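Local coordinates for EF-P arginine 32 rhamnosyl-transferase (Pseudomonas putida KT2440, PDB 5NV8), which belongs to the EarP family of bacterial glycosyltransferases, whose two Rossmann-like domains face each other across a cleft in the GT-B manner, at residues R36-Q40 with L164-S168; A48-W52 with D67-A71; Q40-H45 with D377-V383. All coordinates share one frame; numbering follows the deposited sequence.

Helix 30-43 supplies a segment to contacts 1 and 3, and contact 2 packs against it; all three lie on the same side of the chain's centre. Contacts 1 and 3 share Gln40, and their centres are about 7 Å apart. Contact 2 meets the same helix through Val42 and Ala38, its centre about 13 Å from that of contact 1 and 14 Å from that of contact 3. Along the chain, contact 2 is nested inside the loops closed by the other two, whose segments alternate. The N-terminal strand layer is thus joined through one helix to the 164-168 loop and to the C-terminal helix 378-387, which returns to the N-terminal domain.

Contact 1: R36-Q40 with L164-S168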
loop_
_atom_site.group_PDB
_atom_site.type_symbol
_atom_site.label_atom_id
_atom_site.label_comp_id
_atom_site.label_asym_id
_atom_site.label_seq_id
_atom_site.Cartn_x
_atom_site.Cartn_y
_atom_site.Cartn_z
ATOM N N ARG A 36 8.078 -6.082 7.996
ATOM C CA ARG A 36 8.078 -4.663 8.343
ATOM C C ARG A 36 8.116 -4.468 9.855
ATOM O O ARG A 36 8.886 -3.645 10.366
ATOM C CB ARG A 36 6.850 -3.972 7.745
ATOM C CG ARG A 36 6.738 -2.506 8.117
ATOM C CD ARG A 36 5.561 -1.826 7.423
ATOM N NE ARG A 36 5.542 -2.056 5.979
ATOM C CZ ARG A 36 6.415 -1.534 5.122
ATOM N NH1 ARG A 36 7.394 -0.750 5.555
ATOM N NH2 ARG A 36 6.310 -1.801 3.828
ATOM N N LEU A 37 7.289 -5.219 10.586
ATOM C CA LEU A 37 7.248 -5.079 12.038
ATOM C C LEU A 37 8.558 -5.519 12.682
ATOM O O LEU A 37 9.027 -4.886 13.635
ATOM C CB LEU A 37 6.075 -5.881 12.604
ATOM C CG LEU A 37 6.003 -6.043 14.123
ATOM C CD1 LEU A 37 5.856 -4.692 14.801
ATOM C CD2 LEU A 37 4.856 -6.961 14.499
ATOM N N ALA A 38 9.170 -6.590 12.164
ATOM C CA ALA A 38 10.369 -7.141 12.795
ATOM C C ALA A 38 11.538 -6.163 12.746
ATOM O O ALA A 38 12.291 -6.046 13.720
ATOM C CB ALA A 38 10.749 -8.465 12.134
ATOM N N ARG A 39 11.718 -5.460 11.623
ATOM C CA ARG A 39 12.785 -4.464 11.554
ATOM C C ARG A 39 12.517 -3.306 12.506
ATOM O O ARG A 39 13.447 -2.763 13.110
ATOM C CB ARG A 39 12.940 -3.929 10.131
ATOM C CG ARG A 39 12.978 -4.972 9.047
ATOM C CD ARG A 39 13.397 -4.351 7.723
ATOM N NE ARG A 39 12.635 -3.150 7.386
ATOM C CZ ARG A 39 11.503 -3.156 6.687
ATOM N NH1 ARG A 39 10.997 -4.300 6.250
ATOM N NH2 ARG A 39 10.878 -2.017 6.422
ATOM N N GLN A 40 11.249 -2.915 12.645
ATOM C CA GLN A 40 10.913 -1.749 13.453
ATOM C C GLN A 40 11.163 -2.004 14.936
ATOM O O GLN A 40 11.653 -1.119 15.645
ATOM C CB GLN A 40 9.458 -1.353 13.206
ATOM C CG GLN A 40 9.089 0.013 13.756
ATOM C CD GLN A 40 7.702 0.459 13.340
ATOM O OE1 GLN A 40 6.857 -0.356 12.967
ATOM N NE2 GLN A 40 7.459 1.760 13.408
ATOM N N LEU A 164 1.175 0.181 11.340
ATOM C CA LEU A 164 2.631 0.216 11.270
ATOM C C LEU A 164 3.082 1.503 10.594
ATOM O O LEU A 164 2.724 1.769 9.442
ATOM C CB LEU A 164 3.161 -1.000 10.514
ATOM C CG LEU A 164 2.845 -2.357 11.140
ATOM C CD1 LEU A 164 2.848 -3.442 10.079
ATOM C CD2 LEU A 164 3.834 -2.675 12.254
ATOM N N ARG A 165 3.867 2.299 11.314
ATOM C CA ARG A 165 4.391 3.555 10.784
ATOM C C ARG A 165 5.756 3.786 11.414
ATOM O O ARG A 165 5.853 3.989 12.629
ATOM C CB ARG A 165 3.444 4.715 11.075
ATOM C CG ARG A 165 3.735 5.988 10.293
ATOM C CD ARG A 165 3.109 7.213 10.957
ATOM N NE ARG A 165 3.276 7.221 12.411
ATOM C CZ ARG A 165 2.299 6.982 13.280
ATOM N NH1 ARG A 165 1.082 6.687 12.849
ATOM N NH2 ARG A 165 2.545 7.016 14.582
ATOM N N GLU A 166 6.798 3.739 10.590
ATOM C CA GLU A 166 8.151 4.006 11.058
ATOM C C GLU A 166 8.274 5.442 11.560
ATOM O O GLU A 166 7.644 6.365 11.036
ATOM C CB GLU A 166 9.163 3.754 9.935
ATOM C CG GLU A 166 9.172 2.330 9.380
ATOM C CD GLU A 166 8.039 2.037 8.409
ATOM O OE1 GLU A 166 7.122 2.871 8.262
ATOM O OE2 GLU A 166 8.061 0.952 7.797
ATOM N N GLY A 167 9.117 5.622 12.583
ATOM C CA GLY A 167 9.258 6.928 13.208
ATOM C C GLY A 167 9.648 8.040 12.251
ATOM O O GLY A 167 9.177 9.172 12.390
ATOM N N SER A 168 10.499 7.741 11.267
ATOM C CA SER A 168 11.003 8.757 10.349
ATOM C C SER A 168 10.398 8.649 8.952
ATOM O O SER A 168 10.929 9.236 8.006
ATOM C CB SER A 168 12.528 8.682 10.261
ATOM O OG SER A 168 12.942 7.510 9.579
HETATM O O HOH W 1 9.840 -1.012 9.182
#
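Leu164 packs against one flank of helix 30-43, and this is the close-fitting part of the contact. Its CD2 methyl lies 3.8 Å from Leu37 CD1 and touches Gln40 OE1, while its CB and CD1 rest against the aliphatic Arg36 CD. Helix 378-387 closes over the same patch, with Ala379 and Leu382 on Leu37 and Leu378 on Leu164. Gln40 reaches out to the loop with an extended chain, CG anti to its backbone N (chi1 -167°), and carries NE2 to Arg165 O at 2.9 Å. Arg165 O lies close to the Gln40 amide plane, yet NE2 stands above the carbonyl plane of Arg165 and not on a lone pair.

Polar groups take over beside this apolar patch. The Arg36 chain runs straight to CD and then bends (chi3 -51°), bringing NH1 2.9 Å from Glu166 OE2. The carboxylate oxygen sits at the edge of the guanidinium, near its plane, and the two flat groups stand almost perpendicular, 83° apart. Both ends have second partners: Arg36 NE pairs with Asp287, and Glu166 OE1 with Arg291. Arg36 NH1 and Arg291 NH1 lie close, and the carboxylate bonded to both arginines probably offsets their like charges. One water donates to Arg36 O at 3.0 Å and to Glu166 OE2 at 3.0 Å, linking the helix backbone to the salt bridge. Farther along the packing thins out: within the molecule Gly167 and Ser168 are exposed, although Gly167 N is held by Glu44. The side chain of Arg36 lies about 4 Å from the bound 2'-deoxy-thymidine-beta-L-rhamnose, which places this network of arginines and acids beside the interdomain ligand cleft of a GT-B glycosyltransferase.

Contact 2: A48-W52 with D67-A71; sequences AVRLW and DATAA
With Val49 CG1 anti to the carbonyl carbon (chi1 -43°), CG2 falls between the backbone N and the carbonyl carbon; Thr69 sets OG1 beside its backbone N (chi1 -59°), which leaves its CG2 anti to that N. The two methyls, Val49 CG2 and Thr69 CG2, meet at 3.8 Å as the side chains slant across each other. Next to them Ala70 N donates to Val49 O at 3.2 Å, almost straight at 167° and in the carbonyl plane. The two backbones run in the same direction here, and two CA-H...O contacts continue the edge: Arg50 CA to Ala70 O at 3.1 Å and Ala71 CA to Leu51 O at 3.1 Å.

Strand 48-51 belongs to the parallel sheet of the N-terminal Rossmann-like domain. Its other edge is taken by strand 17-20, which bonds to the backbones of Ala48, Arg50 and Trp52, and Asp19 makes a salt bridge with Arg50 NE. The 67-71 segment lies along the edge away from strand 17-20, but is not a regular strand.

Two turns shape that segment. Asp67 OD1 accepts from Thr69 N at 3.0 Å, an Asx turn, and an inverse gamma turn is centred on Ala70. A water spans the wider end, donating to Ala68 O at 3.0 Å and accepting a weak bond from Val49 N. Helix 30-43 covers Val49 and Ala68 through Val42, and Leu51 through Thr34.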
loop_
_atom_site.group_PDB
_atom_site.type_symbol
_atom_site.label_atom_id
_atom_site.label_comp_id
_atom_site.label_asym_id
_atom_site.label_seq_id
_atom_site.Cartn_x
_atom_site.Cartn_y
_atom_site.Cartn_z
ATOM N N ALA A 48 15.623 -7.862 20.560
ATOM C CA ALA A 48 16.199 -9.010 19.864
ATOM C C ALA A 48 15.043 -9.849 19.340
ATOM O O ALA A 48 14.422 -10.607 20.087
ATOM C CB ALA A 48 17.103 -9.814 20.791
ATOM N N VAL A 49 14.740 -9.707 18.058
ATOM C CA VAL A 49 13.603 -10.396 17.467
ATOM C C VAL A 49 14.108 -11.384 16.427
ATOM O O VAL A 49 15.122 -11.160 15.756
ATOM C CB VAL A 49 12.583 -9.408 16.856
ATOM C CG1 VAL A 49 12.365 -8.224 17.793
ATOM C CG2 VAL A 49 13.017 -8.941 15.477
ATOM N N ARG A 50 13.402 -12.504 16.320
ATOM C CA ARG A 50 13.699 -13.527 15.329
ATOM C C ARG A 50 12.409 -13.860 14.598
ATOM O O ARG A 50 11.448 -14.338 15.209
ATOM C CB ARG A 50 14.312 -14.776 15.973
ATOM C CG ARG A 50 13.678 -15.182 17.299
ATOM C CD ARG A 50 14.666 -15.910 18.213
ATOM N NE ARG A 50 13.976 -16.698 19.234
ATOM C CZ ARG A 50 14.456 -16.942 20.449
ATOM N NH1 ARG A 50 15.637 -16.461 20.816
ATOM N NH2 ARG A 50 13.751 -17.671 21.305
ATOM N N LEU A 51 12.385 -13.580 13.302
ATOM C CA LEU A 51 11.233 -13.869 12.463
ATOM C C LEU A 51 11.332 -15.304 11.959
ATOM O O LEU A 51 12.245 -15.639 11.195
ATOM C CB LEU A 51 11.169 -12.883 11.298
ATOM C CG LEU A 51 10.010 -13.050 10.318
ATOM C CD1 LEU A 51 8.686 -12.912 11.044
ATOM C CD2 LEU A 51 10.130 -12.042 9.192
ATOM N N TRP A 52 10.396 -16.148 12.390
ATOM C CA TRP A 52 10.395 -17.553 11.986
ATOM C C TRP A 52 9.446 -17.731 10.802
ATOM O O TRP A 52 8.336 -18.253 10.917
ATOM C CB TRP A 52 10.020 -18.452 13.157
ATOM N N ASP A 67 18.392 -4.563 8.748
ATOM C CA ASP A 67 18.100 -5.823 9.418
ATOM C C ASP A 67 18.354 -5.811 10.919
ATOM O O ASP A 67 17.616 -5.181 11.684
ATOM C CB ASP A 67 18.927 -6.935 8.777
ATOM C CG ASP A 67 18.116 -8.162 8.494
ATOM O OD1 ASP A 67 17.276 -8.504 9.342
ATOM O OD2 ASP A 67 18.313 -8.783 7.430
ATOM N N ALA A 68 19.409 -6.519 11.330
ATOM C CA ALA A 68 19.627 -6.956 12.707
ATOM C C ALA A 68 18.497 -7.859 13.197
ATOM O O ALA A 68 18.319 -8.039 14.408
ATOM C CB ALA A 68 19.825 -5.769 13.658
ATOM N N THR A 69 17.740 -8.437 12.264
ATOM C CA THR A 69 16.668 -9.381 12.554
ATOM C C THR A 69 17.133 -10.787 12.198
ATOM O O THR A 69 17.680 -11.006 11.112
ATOM C CB THR A 69 15.399 -9.040 11.765
ATOM O OG1 THR A 69 14.956 -7.718 12.097
ATOM C CG2 THR A 69 14.286 -10.042 12.061
ATOM N N ALA A 70 16.912 -11.736 13.109
ATOM C CA ALA A 70 17.274 -13.134 12.877
ATOM C C ALA A 70 16.088 -13.845 12.228
ATOM O O ALA A 70 15.293 -14.528 12.876
ATOM C CB ALA A 70 17.695 -13.804 14.179
ATOM N N ALA A 71 15.980 -13.682 10.913
ATOM C CA ALA A 71 14.892 -14.293 10.155
ATOM C C ALA A 71 15.098 -15.795 10.003
ATOM O O ALA A 71 16.215 -16.256 9.781
ATOM C CB ALA A 71 14.767 -13.640 8.793
HETATM O O HOH W 2 17.750 -9.158 17.135
#

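Contact 3: Q40-H45 with D377-V383; sequences QLVAEH and DLATALV
The capped start of the C-terminal helix 378-387 meets the end of helix 30-43, Ala379 and Val383 lying against Gln40, Leu41 and His45. Asp377 is the N-cap. Its OD2 accepts from Thr380 N at 3.3 Å, met from above the carboxylate plane, while OD1 takes the hydroxyl of Thr380 OG1 at 2.7 Å on its syn side. Both carboxylate oxygens are thereby engaged by the first turn.

Ala379 CB presses on the amide of Gln40, whose NE2 is bonded to Arg165 O, and lies 3.4 Å from Gln40 OE1. Leu41 CD2 touches the same methyl at 4.0 Å and also Val383 CG2. Helix 378-387 crosses back from the C-terminal half of the chain onto the N-terminal domain, a feature of GT-B glycosyltransferases, and Leu37 also packs on it.

The His45 ring swings toward the helix with CG anti to its carbonyl carbon (chi1 -63°). Val383 CG2 sits over one ring face in a CH-pi contact, 3.8 Å from the centroid of the His45 ring and 27° off the normal, shifted toward the rim near ND1. Thr380 OG1 lies instead at the ring edge, near its plane. At that edge a water bonds His45 NE2 at 2.9 Å and donates to Asp377 OD2 at 2.7 Å and Glu44 OE1 at 3.0 Å, so it stands between the two acids.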
loop_
_atom_site.group_PDB
_atom_site.type_symbol
_atom_site.label_atom_id
_atom_site.label_comp_id
_atom_site.label_asym_id
_atom_site.label_seq_id
_atom_site.Cartn_x
_atom_site.Cartn_y
_atom_site.Cartn_z
ATOM N N GLN A 40 11.249 -2.915 12.645
ATOM C CA GLN A 40 10.913 -1.749 13.453
ATOM C C GLN A 40 11.163 -2.004 14.936
ATOM O O GLN A 40 11.653 -1.119 15.645
ATOM C CB GLN A 40 9.458 -1.353 13.206
ATOM C CG GLN A 40 9.089 0.013 13.756
ATOM C CD GLN A 40 7.702 0.459 13.340
ATOM O OE1 GLN A 40 6.857 -0.356 12.967
ATOM N NE2 GLN A 40 7.459 1.760 13.408
ATOM N N LEU A 41 10.835 -3.204 15.426
ATOM C CA LEU A 41 11.054 -3.504 16.838
ATOM C C LEU A 41 12.530 -3.621 17.187
ATOM O O LEU A 41 12.891 -3.469 18.359
ATOM C CB LEU A 41 10.336 -4.790 17.242
ATOM C CG LEU A 41 8.864 -4.916 16.862
ATOM C CD1 LEU A 41 8.483 -6.383 16.762
ATOM C CD2 LEU A 41 7.985 -4.178 17.861
ATOM N N VAL A 42 13.384 -3.902 16.204
ATOM C CA VAL A 42 14.823 -3.836 16.429
ATOM C C VAL A 42 15.306 -2.394 16.360
ATOM O O VAL A 42 15.994 -1.907 17.264
ATOM C CB VAL A 42 15.565 -4.718 15.411
ATOM C CG1 VAL A 42 17.063 -4.471 15.501
ATOM C CG2 VAL A 42 15.241 -6.182 15.628
ATOM N N ALA A 43 14.937 -1.686 15.291
ATOM C CA ALA A 43 15.546 -0.390 15.012
ATOM C C ALA A 43 15.076 0.678 15.989
ATOM O O ALA A 43 15.885 1.471 16.483
ATOM C CB ALA A 43 15.242 0.028 13.574
ATOM N N GLU A 44 13.777 0.722 16.281
ATOM C CA GLU A 44 13.221 1.780 17.110
ATOM C C GLU A 44 13.045 1.378 18.569
ATOM O O GLU A 44 12.826 2.255 19.412
ATOM C CB GLU A 44 11.875 2.245 16.539
ATOM C CG GLU A 44 11.962 2.763 15.108
ATOM C CD GLU A 44 10.673 3.406 14.637
ATOM O OE1 GLU A 44 9.900 3.881 15.490
ATOM O OE2 GLU A 44 10.433 3.437 13.415
ATOM N N HIS A 45 13.147 0.089 18.892
ATOM C CA HIS A 45 12.936 -0.369 20.257
ATOM C C HIS A 45 14.057 -1.253 20.784
ATOM O O HIS A 45 13.963 -1.725 21.923
ATOM C CB HIS A 45 11.591 -1.107 20.365
ATOM C CG HIS A 45 10.408 -0.237 20.070
ATOM N ND1 HIS A 45 9.686 0.400 21.056
ATOM C CD2 HIS A 45 9.838 0.123 18.895
ATOM C CE1 HIS A 45 8.715 1.104 20.504
ATOM N NE2 HIS A 45 8.783 0.951 19.193
ATOM N N ASP A 377 2.088 4.542 16.636
ATOM C CA ASP A 377 2.132 3.465 15.661
ATOM C C ASP A 377 1.892 2.117 16.339
ATOM O O ASP A 377 1.736 2.014 17.559
ATOM C CB ASP A 377 3.472 3.476 14.933
ATOM C CG ASP A 377 4.641 3.231 15.868
ATOM O OD1 ASP A 377 4.865 4.065 16.767
ATOM O OD2 ASP A 377 5.334 2.207 15.706
ATOM N N LEU A 378 1.883 1.062 15.524
ATOM C CA LEU A 378 1.583 -0.269 16.038
ATOM C C LEU A 378 2.750 -0.842 16.835
ATOM O O LEU A 378 2.541 -1.476 17.877
ATOM C CB LEU A 378 1.213 -1.203 14.887
ATOM C CG LEU A 378 0.684 -2.570 15.317
ATOM C CD1 LEU A 378 -0.733 -2.442 15.875
ATOM C CD2 LEU A 378 0.738 -3.549 14.161
ATOM N N ALA A 379 3.983 -0.640 16.359
ATOM C CA ALA A 379 5.142 -1.167 17.076
ATOM C C ALA A 379 5.233 -0.584 18.481
ATOM O O ALA A 379 5.509 -1.308 19.446
ATOM C CB ALA A 379 6.423 -0.886 16.289
ATOM N N THR A 380 4.993 0.723 18.617
ATOM C CA THR A 380 4.929 1.324 19.945
ATOM C C THR A 380 3.752 0.768 20.738
ATOM O O THR A 380 3.859 0.540 21.949
ATOM C CB THR A 380 4.828 2.847 19.826
ATOM O OG1 THR A 380 5.962 3.348 19.106
ATOM C CG2 THR A 380 4.773 3.498 21.206
ATOM N N ALA A 381 2.622 0.529 20.064
ATOM C CA ALA A 381 1.455 -0.023 20.746
ATOM C C ALA A 381 1.716 -1.435 21.251
ATOM O O ALA A 381 1.135 -1.851 22.260
ATOM C CB ALA A 381 0.242 -0.006 19.815
ATOM N N LEU A 382 2.586 -2.184 20.578
ATOM C CA LEU A 382 2.925 -3.517 21.058
ATOM C C LEU A 382 3.942 -3.477 22.192
ATOM O O LEU A 382 3.950 -4.375 23.039
ATOM C CB LEU A 382 3.449 -4.371 19.903
ATOM C CG LEU A 382 2.446 -4.666 18.786
ATOM C CD1 LEU A 382 3.091 -5.487 17.680
ATOM C CD2 LEU A 382 1.226 -5.385 19.340
ATOM N N VAL A 383 4.786 -2.446 22.238
ATOM C CA VAL A 383 5.867 -2.411 23.220
ATOM C C VAL A 383 5.382 -1.845 24.551
ATOM O O VAL A 383 5.608 -2.441 25.611
ATOM C CB VAL A 383 7.064 -1.616 22.665
ATOM C CG1 VAL A 383 7.908 -1.059 23.798
ATOM C CG2 VAL A 383 7.906 -2.499 21.756
HETATM O O HOH W 3 7.842 2.108 16.664
#